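Long-range contacts in DegV family protein (Streptococcus agalactiae, PDB 3LUP), which binds a long-chain fatty acid such as elaidic acid and may take part in lipid transport or fatty acid metabolism: residues T10-I20 / T123-R132; E42-Y52 / F264-E274. All blocks are in the same frame, centred on the assembly; numbering follows the deposited sequence.

Contact 1. Residues T10-I20 / T123-R132; sequences TDTSAYLPEAI and TSAPQGNLVR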
loop_
_atom_site.group_PDB
_atom_site.type_symbol
_atom_site.label_atom_id
_atom_site.label_comp_id
_atom_site.label_asym_id
_atom_site.label_seq_id
_atom_site.Cartn_x
_atom_site.Cartn_y
_atom_site.Cartn_z
ATOM N N THR A 10 -8.061 8.250 -2.425
ATOM C CA THR A 10 -6.979 7.432 -1.936
ATOM C C THR A 10 -5.923 8.326 -1.314
ATOM O O THR A 10 -6.120 9.526 -1.218
ATOM C CB THR A 10 -6.376 6.562 -3.063
ATOM O OG1 THR A 10 -5.374 5.699 -2.500
ATOM C CG2 THR A 10 -5.771 7.423 -4.161
ATOM N N ASP A 11 -4.814 7.742 -0.883
ATOM C CA ASP A 11 -3.738 8.519 -0.307
ATOM C C ASP A 11 -2.468 8.222 -1.076
ATOM O O ASP A 11 -2.451 7.347 -1.924
ATOM C CB ASP A 11 -3.591 8.232 1.191
ATOM C CG ASP A 11 -3.511 6.740 1.499
ATOM O OD1 ASP A 11 -2.587 6.060 0.964
ATOM O OD2 ASP A 11 -4.383 6.255 2.274
ATOM N N THR A 12 -1.413 8.969 -0.796
ATOM C CA THR A 12 -0.179 8.866 -1.561
ATOM C C THR A 12 0.616 7.571 -1.305
ATOM O O THR A 12 1.623 7.334 -1.975
ATOM C CB THR A 12 0.728 10.077 -1.341
ATOM O OG1 THR A 12 1.090 10.133 0.037
ATOM C CG2 THR A 12 0.014 11.357 -1.726
ATOM N N SER A 13 0.156 6.728 -0.379
ATOM C CA SER A 13 0.793 5.428 -0.165
ATOM C C SER A 13 0.392 4.421 -1.240
ATOM O O SER A 13 1.062 3.415 -1.433
ATOM C CB SER A 13 0.484 4.875 1.231
ATOM O OG SER A 13 -0.753 4.162 1.261
ATOM N N ALA A 14 -0.711 4.687 -1.932
ATOM C CA ALA A 14 -1.150 3.845 -3.052
ATOM C C ALA A 14 -0.252 4.085 -4.252
ATOM O O ALA A 14 0.056 5.229 -4.577
ATOM C CB ALA A 14 -2.571 4.160 -3.408
ATOM N N TYR A 15 0.191 3.023 -4.902
ATOM C CA TYR A 15 0.960 3.201 -6.116
ATOM C C TYR A 15 0.027 3.075 -7.300
ATOM O O TYR A 15 -0.461 1.987 -7.616
ATOM C CB TYR A 15 2.115 2.215 -6.203
ATOM C CG TYR A 15 3.007 2.490 -7.380
ATOM C CD1 TYR A 15 4.201 3.183 -7.222
ATOM C CD2 TYR A 15 2.650 2.075 -8.667
ATOM C CE1 TYR A 15 5.022 3.454 -8.316
ATOM C CE2 TYR A 15 3.456 2.340 -9.753
ATOM C CZ TYR A 15 4.641 3.028 -9.570
ATOM O OH TYR A 15 5.455 3.288 -10.644
ATOM N N LEU A 16 -0.219 4.210 -7.942
ATOM C CA LEU A 16 -1.239 4.324 -8.992
ATOM C C LEU A 16 -0.720 3.958 -10.379
ATOM O O LEU A 16 0.283 4.528 -10.834
ATOM C CB LEU A 16 -1.842 5.731 -9.016
ATOM C CG LEU A 16 -2.658 6.146 -7.788
ATOM C CD1 LEU A 16 -3.143 7.580 -7.925
ATOM C CD2 LEU A 16 -3.845 5.195 -7.492
ATOM N N PRO A 17 -1.410 3.007 -11.055
ATOM C CA PRO A 17 -1.079 2.644 -12.444
ATOM C C PRO A 17 -0.921 3.895 -13.318
ATOM O O PRO A 17 -1.482 4.943 -12.996
ATOM C CB PRO A 17 -2.294 1.811 -12.892
ATOM C CG PRO A 17 -2.870 1.255 -11.624
ATOM C CD PRO A 17 -2.564 2.238 -10.531
ATOM N N GLU A 18 -0.159 3.802 -14.400
ATOM C CA GLU A 18 0.077 4.977 -15.255
ATOM C C GLU A 18 -1.231 5.587 -15.819
ATOM O O GLU A 18 -1.420 6.817 -15.791
ATOM C CB GLU A 18 1.115 4.652 -16.398
ATOM N N ALA A 19 -2.129 4.710 -16.284
ATOM C CA ALA A 19 -3.406 5.098 -16.927
ATOM C C ALA A 19 -4.370 5.860 -16.012
ATOM O O ALA A 19 -5.161 6.681 -16.486
ATOM C CB ALA A 19 -4.108 3.862 -17.518
ATOM N N ILE A 20 -4.282 5.581 -14.709
ATOM C CA ILE A 20 -5.178 6.132 -13.672
ATOM C C ILE A 20 -4.656 7.410 -12.992
ATOM O O ILE A 20 -5.445 8.202 -12.473
ATOM C CB ILE A 20 -5.529 5.018 -12.635
ATOM C CG1 ILE A 20 -6.701 4.169 -13.146
ATOM C CG2 ILE A 20 -5.783 5.546 -11.222
ATOM C CD1 ILE A 20 -7.410 4.664 -14.417
ATOM N N THR A 123 -1.496 -1.650 0.845
ATOM C CA THR A 123 -1.003 -0.337 0.480
ATOM C C THR A 123 -0.160 -0.485 -0.775
ATOM O O THR A 123 -0.191 -1.529 -1.403
ATOM C CB THR A 123 -0.234 0.344 1.665
ATOM O OG1 THR A 123 0.013 1.715 1.350
ATOM C CG2 THR A 123 1.084 -0.362 1.981
ATOM N N SER A 124 0.579 0.551 -1.151
ATOM C CA SER A 124 1.428 0.489 -2.341
ATOM C C SER A 124 0.589 0.061 -3.561
ATOM O O SER A 124 -0.522 0.579 -3.747
ATOM C CB SER A 124 2.622 -0.447 -2.096
ATOM O OG SER A 124 3.459 -0.526 -3.235
ATOM N N ALA A 125 1.090 -0.902 -4.343
ATOM C CA ALA A 125 0.566 -1.191 -5.681
ATOM C C ALA A 125 -0.795 -1.902 -5.735
ATOM O O ALA A 125 -1.622 -1.585 -6.607
ATOM C CB ALA A 125 1.599 -1.938 -6.498
ATOM N N PRO A 126 -1.031 -2.886 -4.834
ATOM C CA PRO A 126 -2.375 -3.459 -4.747
ATOM C C PRO A 126 -3.452 -2.415 -4.469
ATOM O O PRO A 126 -4.540 -2.492 -5.047
ATOM C CB PRO A 126 -2.243 -4.443 -3.579
ATOM C CG PRO A 126 -0.878 -4.960 -3.721
ATOM C CD PRO A 126 -0.067 -3.720 -4.084
ATOM N N GLN A 127 -3.140 -1.456 -3.599
ATOM C CA GLN A 127 -4.047 -0.361 -3.299
ATOM C C GLN A 127 -4.386 0.402 -4.584
ATOM O O GLN A 127 -5.562 0.647 -4.873
ATOM C CB GLN A 127 -3.416 0.584 -2.276
ATOM C CG GLN A 127 -4.407 1.277 -1.316
ATOM C CD GLN A 127 -3.755 2.403 -0.525
ATOM O OE1 GLN A 127 -2.601 2.309 -0.111
ATOM N NE2 GLN A 127 -4.489 3.478 -0.322
ATOM N N GLY A 128 -3.359 0.732 -5.367
ATOM C CA GLY A 128 -3.508 1.546 -6.560
ATOM C C GLY A 128 -4.289 0.788 -7.594
ATOM O O GLY A 128 -5.148 1.350 -8.281
ATOM N N ASN A 129 -3.996 -0.501 -7.695
ATOM C CA ASN A 129 -4.765 -1.410 -8.543
ATOM C C ASN A 129 -6.249 -1.449 -8.185
ATOM O O ASN A 129 -7.078 -1.501 -9.071
ATOM C CB ASN A 129 -4.190 -2.821 -8.475
ATOM C CG ASN A 129 -2.846 -2.962 -9.206
ATOM O OD1 ASN A 129 -2.173 -3.983 -9.054
ATOM N ND2 ASN A 129 -2.466 -1.958 -10.008
ATOM N N LEU A 130 -6.579 -1.399 -6.892
ATOM C CA LEU A 130 -7.980 -1.335 -6.470
ATOM C C LEU A 130 -8.692 -0.108 -7.011
ATOM O O LEU A 130 -9.826 -0.188 -7.467
ATOM C CB LEU A 130 -8.116 -1.382 -4.948
ATOM C CG LEU A 130 -7.862 -2.751 -4.312
ATOM C CD1 LEU A 130 -7.845 -2.618 -2.791
ATOM C CD2 LEU A 130 -8.865 -3.803 -4.773
ATOM N N VAL A 131 -8.014 1.027 -6.944
ATOM C CA VAL A 131 -8.538 2.272 -7.474
ATOM C C VAL A 131 -8.834 2.096 -8.958
ATOM O O VAL A 131 -9.973 2.255 -9.393
ATOM C CB VAL A 131 -7.535 3.427 -7.237
ATOM C CG1 VAL A 131 -7.969 4.700 -7.948
ATOM C CG2 VAL A 131 -7.333 3.662 -5.726
ATOM N N ARG A 132 -7.806 1.735 -9.718
ATOM C CA ARG A 132 -7.939 1.410 -11.126
ATOM C C ARG A 132 -9.083 0.417 -11.413
ATOM O O ARG A 132 -9.879 0.642 -12.321
ATOM C CB ARG A 132 -6.604 0.870 -11.627
ATOM C CG ARG A 132 -6.456 0.766 -13.124
ATOM C CD ARG A 132 -6.984 -0.547 -13.666
ATOM N NE ARG A 132 -6.472 -1.687 -12.911
ATOM C CZ ARG A 132 -5.281 -2.245 -13.105
ATOM N NH1 ARG A 132 -4.915 -3.289 -12.367
ATOM N NH2 ARG A 132 -4.453 -1.767 -14.028
#
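Ser124 O is gripped by two backbone N-H groups: Tyr15 N from the loop, at 2.8 Å and nearly straight (171°), and Gly128 N four residues on. In return Ser124 N makes a weak, bent bond to Ser13 O, so Ala14 and Ser124 form a single beta bridge beside helix 124-138. Before the bridge the loop is folded on Asp11: its OD1 takes Ser13 OG at 2.7 Å and, on the anti lone pair, Ser13 N at 3.1 Å, an Asx turn within a type I beta turn. The extended Gln127 side chain lays its amide against Ala14, CD 3.6 Å from Ala14 CB. Thr123 OG1 donates almost head-on to Gln127 OE1 (3.1 Å), while Gln127 NE2 bonds Leu90 O, which also receives Thr10 OG1, and reaches Asp11 OD1 only weakly. Thr123 is thereby tied to the helix while touching the fatty acid. Farther on, Gly128 has no side chain to keep the loop off, and its CA lies 3.3 Å from Tyr15 O in a CA-H...O contact. Leu16 CD2 sits over Gly128 CA and against Val131, whose CG1 also meets Ile20 CG2. Pro17 CG lies over one face of the Arg132 guanidinium, near its rim; Arg132, bent at chi2 (-87°) and chi3, carries that group to a salt bridge with Asp231. The later turns are thus joined to the loop mainly by apolar packing, whereas at the ligand end the bond from Thr123 OG1 to Gln127 OE1, with Gln127 itself held by Leu90 O, probably limits the rotation of Thr123 beside the fatty acid.

Contact 2. Residues E42-Y52 / F264-E274; sequences EGQNLTLDQYY and FGGVIATHLGE. With ELA (Elaidic acid), chain B.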
loop_
_atom_site.group_PDB
_atom_site.type_symbol
_atom_site.label_atom_id
_atom_site.label_comp_id
_atom_site.label_asym_id
_atom_site.label_seq_id
_atom_site.Cartn_x
_atom_site.Cartn_y
_atom_site.Cartn_z
ATOM N N GLU A 42 6.182 14.647 0.372
ATOM C CA GLU A 42 6.794 14.250 -0.896
ATOM C C GLU A 42 6.073 14.932 -2.058
ATOM O O GLU A 42 4.845 14.940 -2.113
ATOM C CB GLU A 42 6.775 12.718 -1.052
ATOM C CG GLU A 42 7.857 12.143 -2.004
ATOM C CD GLU A 42 7.989 10.599 -1.955
ATOM O OE1 GLU A 42 7.538 9.968 -0.969
ATOM O OE2 GLU A 42 8.553 10.018 -2.914
ATOM N N GLY A 43 6.840 15.526 -2.966
ATOM C CA GLY A 43 6.266 16.160 -4.151
ATOM C C GLY A 43 6.074 17.660 -4.019
ATOM O O GLY A 43 5.935 18.363 -5.029
ATOM N N GLN A 44 6.060 18.146 -2.776
ATOM C CA GLN A 44 5.910 19.572 -2.478
ATOM C C GLN A 44 7.170 20.133 -1.821
ATOM O O GLN A 44 7.687 21.188 -2.204
ATOM C CB GLN A 44 4.717 19.779 -1.546
ATOM C CG GLN A 44 4.693 21.130 -0.827
ATOM C CD GLN A 44 3.333 21.472 -0.217
ATOM O OE1 GLN A 44 2.643 20.613 0.346
ATOM N NE2 GLN A 44 2.945 22.740 -0.331
ATOM N N ASN A 45 7.676 19.362 -0.867
ATOM C CA ASN A 45 8.504 19.838 0.218
ATOM C C ASN A 45 9.729 18.949 0.354
ATOM O O ASN A 45 10.661 19.254 1.104
ATOM C CB ASN A 45 7.647 19.718 1.481
ATOM C CG ASN A 45 8.211 20.468 2.660
ATOM O OD1 ASN A 45 7.850 20.180 3.805
ATOM N ND2 ASN A 45 9.094 21.434 2.397
ATOM N N LEU A 46 9.708 17.838 -0.377
ATOM C CA LEU A 46 10.677 16.764 -0.224
ATOM C C LEU A 46 10.665 15.851 -1.446
ATOM O O LEU A 46 9.624 15.285 -1.803
ATOM C CB LEU A 46 10.356 15.948 1.034
ATOM C CG LEU A 46 11.178 14.679 1.287
ATOM C CD1 LEU A 46 12.426 14.976 2.092
ATOM C CD2 LEU A 46 10.348 13.643 1.995
ATOM N N THR A 47 11.824 15.717 -2.085
ATOM C CA THR A 47 12.000 14.741 -3.166
ATOM C C THR A 47 12.439 13.390 -2.590
ATOM O O THR A 47 12.870 13.314 -1.427
ATOM C CB THR A 47 13.039 15.195 -4.228
ATOM O OG1 THR A 47 14.369 14.994 -3.729
ATOM C CG2 THR A 47 12.824 16.651 -4.616
ATOM N N LEU A 48 12.345 12.331 -3.400
ATOM C CA LEU A 48 12.776 11.011 -2.942
ATOM C C LEU A 48 14.282 10.980 -2.646
ATOM O O LEU A 48 14.705 10.308 -1.703
ATOM C CB LEU A 48 12.343 9.874 -3.893
ATOM C CG LEU A 48 12.458 8.440 -3.304
ATOM C CD1 LEU A 48 11.415 8.143 -2.196
ATOM C CD2 LEU A 48 12.457 7.317 -4.346
ATOM N N ASP A 49 15.080 11.732 -3.412
ATOM C CA ASP A 49 16.530 11.760 -3.193
ATOM C C ASP A 49 16.909 12.509 -1.929
ATOM O O ASP A 49 17.822 12.100 -1.211
ATOM C CB ASP A 49 17.271 12.308 -4.407
ATOM C CG ASP A 49 17.743 11.205 -5.337
ATOM O OD1 ASP A 49 18.777 10.548 -5.033
ATOM O OD2 ASP A 49 17.076 10.993 -6.372
ATOM N N GLN A 50 16.191 13.595 -1.648
ATOM C CA GLN A 50 16.402 14.356 -0.416
ATOM C C GLN A 50 16.023 13.495 0.775
ATOM O O GLN A 50 16.675 13.571 1.827
ATOM C CB GLN A 50 15.565 15.637 -0.390
ATOM C CG GLN A 50 16.188 16.864 -1.059
ATOM C CD GLN A 50 15.289 18.104 -0.946
ATOM O OE1 GLN A 50 14.170 18.026 -0.444
ATOM N NE2 GLN A 50 15.780 19.241 -1.413
ATOM N N TYR A 51 14.971 12.684 0.590
ATOM C CA TYR A 51 14.454 11.818 1.637
ATOM C C TYR A 51 15.496 10.860 2.153
ATOM O O TYR A 51 15.707 10.766 3.363
ATOM C CB TYR A 51 13.265 10.986 1.166
ATOM C CG TYR A 51 12.906 9.951 2.208
ATOM C CD1 TYR A 51 12.136 10.292 3.316
ATOM C CD2 TYR A 51 13.392 8.649 2.124
ATOM C CE1 TYR A 51 11.828 9.370 4.293
ATOM C CE2 TYR A 51 13.088 7.712 3.092
ATOM C CZ TYR A 51 12.298 8.077 4.173
ATOM O OH TYR A 51 11.997 7.143 5.143
ATOM N N TYR A 52 16.119 10.126 1.233
ATOM C CA TYR A 52 17.136 9.139 1.593
ATOM C C TYR A 52 18.397 9.769 2.168
ATOM O O TYR A 52 19.028 9.206 3.063
ATOM C CB TYR A 52 17.466 8.247 0.398
ATOM C CG TYR A 52 16.447 7.161 0.176
ATOM C CD1 TYR A 52 16.398 6.039 1.015
ATOM C CD2 TYR A 52 15.538 7.241 -0.873
ATOM C CE1 TYR A 52 15.450 5.023 0.821
ATOM C CE2 TYR A 52 14.593 6.233 -1.090
ATOM C CZ TYR A 52 14.547 5.129 -0.233
ATOM O OH TYR A 52 13.610 4.140 -0.446
ATOM N N PHE A 264 8.959 2.050 -3.661
ATOM C CA PHE A 264 8.277 2.654 -2.526
ATOM C C PHE A 264 8.618 4.148 -2.491
ATOM O O PHE A 264 9.614 4.580 -3.089
ATOM C CB PHE A 264 8.706 1.998 -1.204
ATOM C CG PHE A 264 8.274 0.548 -1.044
ATOM C CD1 PHE A 264 6.919 0.204 -0.918
ATOM C CD2 PHE A 264 9.225 -0.470 -0.970
ATOM C CE1 PHE A 264 6.522 -1.150 -0.743
ATOM C CE2 PHE A 264 8.843 -1.806 -0.817
ATOM C CZ PHE A 264 7.489 -2.148 -0.697
ATOM N N GLY A 265 7.776 4.933 -1.814
ATOM C CA GLY A 265 8.076 6.328 -1.486
ATOM C C GLY A 265 8.562 6.431 -0.039
ATOM O O GLY A 265 8.786 5.414 0.613
ATOM N N GLY A 266 8.727 7.663 0.452
ATOM C CA GLY A 266 9.293 7.925 1.765
ATOM C C GLY A 266 8.374 7.459 2.870
ATOM O O GLY A 266 8.822 7.110 3.964
ATOM N N VAL A 267 7.079 7.439 2.579
ATOM C CA VAL A 267 6.078 6.979 3.538
ATOM C C VAL A 267 6.373 5.542 3.988
ATOM O O VAL A 267 6.540 5.297 5.182
ATOM C CB VAL A 267 4.645 7.152 2.981
ATOM C CG1 VAL A 267 3.627 6.557 3.922
ATOM C CG2 VAL A 267 4.347 8.649 2.755
ATOM N N ILE A 268 6.494 4.618 3.030
ATOM C CA ILE A 268 6.753 3.198 3.311
ATOM C C ILE A 268 8.229 2.898 3.590
ATOM O O ILE A 268 8.530 2.072 4.431
ATOM C CB ILE A 268 6.176 2.290 2.198
ATOM C CG1 ILE A 268 4.657 2.493 2.099
ATOM C CG2 ILE A 268 6.478 0.832 2.477
ATOM C CD1 ILE A 268 4.015 1.998 0.814
ATOM N N ALA A 269 9.148 3.580 2.915
ATOM C CA ALA A 269 10.566 3.533 3.272
ATOM C C ALA A 269 10.788 3.842 4.772
ATOM O O ALA A 269 11.530 3.142 5.454
ATOM C CB ALA A 269 11.354 4.483 2.408
ATOM N N THR A 270 10.121 4.869 5.282
ATOM C CA THR A 270 10.118 5.161 6.720
ATOM C C THR A 270 9.864 3.934 7.614
ATOM O O THR A 270 10.523 3.768 8.635
ATOM C CB THR A 270 9.099 6.295 7.074
ATOM O OG1 THR A 270 9.504 7.524 6.455
ATOM C CG2 THR A 270 9.013 6.519 8.581
ATOM N N HIS A 271 8.916 3.082 7.241
ATOM C CA HIS A 271 8.539 1.956 8.102
ATOM C C HIS A 271 9.264 0.657 7.758
ATOM O O HIS A 271 9.409 -0.236 8.601
ATOM C CB HIS A 271 7.019 1.775 8.098
ATOM C CG HIS A 271 6.296 2.947 8.684
ATOM N ND1 HIS A 271 6.039 3.065 10.033
ATOM C CD2 HIS A 271 5.838 4.087 8.112
ATOM C CE1 HIS A 271 5.419 4.212 10.261
ATOM N NE2 HIS A 271 5.281 4.847 9.110
ATOM N N LEU A 272 9.735 0.565 6.523
ATOM C CA LEU A 272 10.391 -0.631 6.060
ATOM C C LEU A 272 11.915 -0.518 6.164
ATOM O O LEU A 272 12.610 -1.526 6.338
ATOM C CB LEU A 272 9.953 -0.925 4.625
ATOM C CG LEU A 272 8.998 -2.090 4.359
ATOM C CD1 LEU A 272 7.764 -2.074 5.259
ATOM C CD2 LEU A 272 8.622 -2.127 2.881
ATOM N N GLY A 273 12.418 0.712 6.075
ATOM C CA GLY A 273 13.842 0.956 5.981
ATOM C C GLY A 273 14.251 0.925 4.525
ATOM O O GLY A 273 13.447 0.542 3.658
ATOM N N GLU A 274 15.489 1.349 4.256
ATOM C CA GLU A 274 16.092 1.198 2.943
ATOM C C GLU A 274 16.550 -0.253 2.790
ATOM O O GLU A 274 16.766 -0.950 3.792
ATOM C CB GLU A 274 17.274 2.163 2.765
ATOM C CG GLU A 274 17.956 2.082 1.404
ATOM C CD GLU A 274 18.838 3.279 1.107
ATOM O OE1 GLU A 274 18.966 4.142 1.996
ATOM O OE2 GLU A 274 19.409 3.366 -0.011
HETATM C CA ELA B . 0.100 6.687 10.995
HETATM C C ELA B . 0.474 7.275 12.360
HETATM O O ELA B . 1.660 7.284 12.805
HETATM C C3 ELA B . 0.749 7.402 9.813
HETATM C C4 ELA B . 0.109 6.981 8.494
HETATM C C5 ELA B . 1.132 6.412 7.491
HETATM C C6 ELA B . 1.384 4.917 7.728
HETATM C C7 ELA B . 2.616 4.305 7.073
HETATM C C8 ELA B . 2.741 2.829 7.471
HETATM C C9 ELA B . 3.288 1.983 6.329
HETATM C C10 ELA B . 3.749 0.589 6.536
HETATM C C11 ELA B . 4.763 -0.012 5.583
HETATM C C12 ELA B . 4.355 -1.392 5.083
HETATM C C13 ELA B . 3.988 -1.416 3.609
HETATM C C14 ELA B . 4.303 -2.743 2.934
HETATM C C15 ELA B . 3.996 -2.655 1.432
HETATM C C16 ELA B . 3.970 -4.010 0.723
HETATM C C17 ELA B . 2.587 -4.306 0.152
HETATM C C18 ELA B . 2.652 -5.022 -1.192
HETATM O OXT ELA B . -0.435 7.749 13.080
#
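Tyr51 leaves helix 48-57 with CG anti to its backbone N (chi1 171°), which carries the ring from CB onto the first turn of helix 266-272. Gly266 CA lies over the middle of one ring face, 3.8 Å from the centroid, in a CH-pi contact. Farther out, CE2 touches Ala269 CB at 3.7 Å and CE1 passes Thr270 OG1. At the tip Tyr51 OH donates to Thr270 OG1 (2.8 Å), which passes a bond on to Gly266 O (2.6 Å); that carbonyl takes Thr270 N from the opposite face of its plane. Tyr51 CD2 in turn sits over the Tyr52 ring, whose OH reaches Ala269 CB. Gly266 N donates to OE1 of the extended Glu42 from the syn side, tilted 30° out of the carboxylate plane (3.0 Å); the charge would probably interact favourably with the helix dipole. Away from the tyrosines, elaidic acid C8 lies over one face of the His271 ring, Ile268 CG2 is 3.5 Å from C13 and Leu272 CD1 3.5 Å from C12, while His271 NE2 bonds Thr64. Polar bonds on one flank thus fix a short helix whose other flank offers the fatty acid a mainly apolar surface plus the His271 ring face.

Overall arrangement
The segments alternate along the chain, 10-20, 42-52, 123-132 and 264-274, so the two contacts cross in sequence; their centres lie about 17 Å apart. Contact 1 belongs to the four-stranded parallel sheet, joining the loop after strand 6-11 to helix 124-138. Contact 2 sets helix 48-57 against helix 266-272, which links strands 259-263 and 277-283 of the six-stranded mixed sheet. They meet where Ile268 CD1 packs on Thr123 CG2 at 3.9 Å and Phe264 approaches Ser124. Thr123 from one contact and Phe264, Ile268, His271 and Leu272 from the other line the elaidic acid pocket, consistent with the DegV plan of a fatty acid held between two domains.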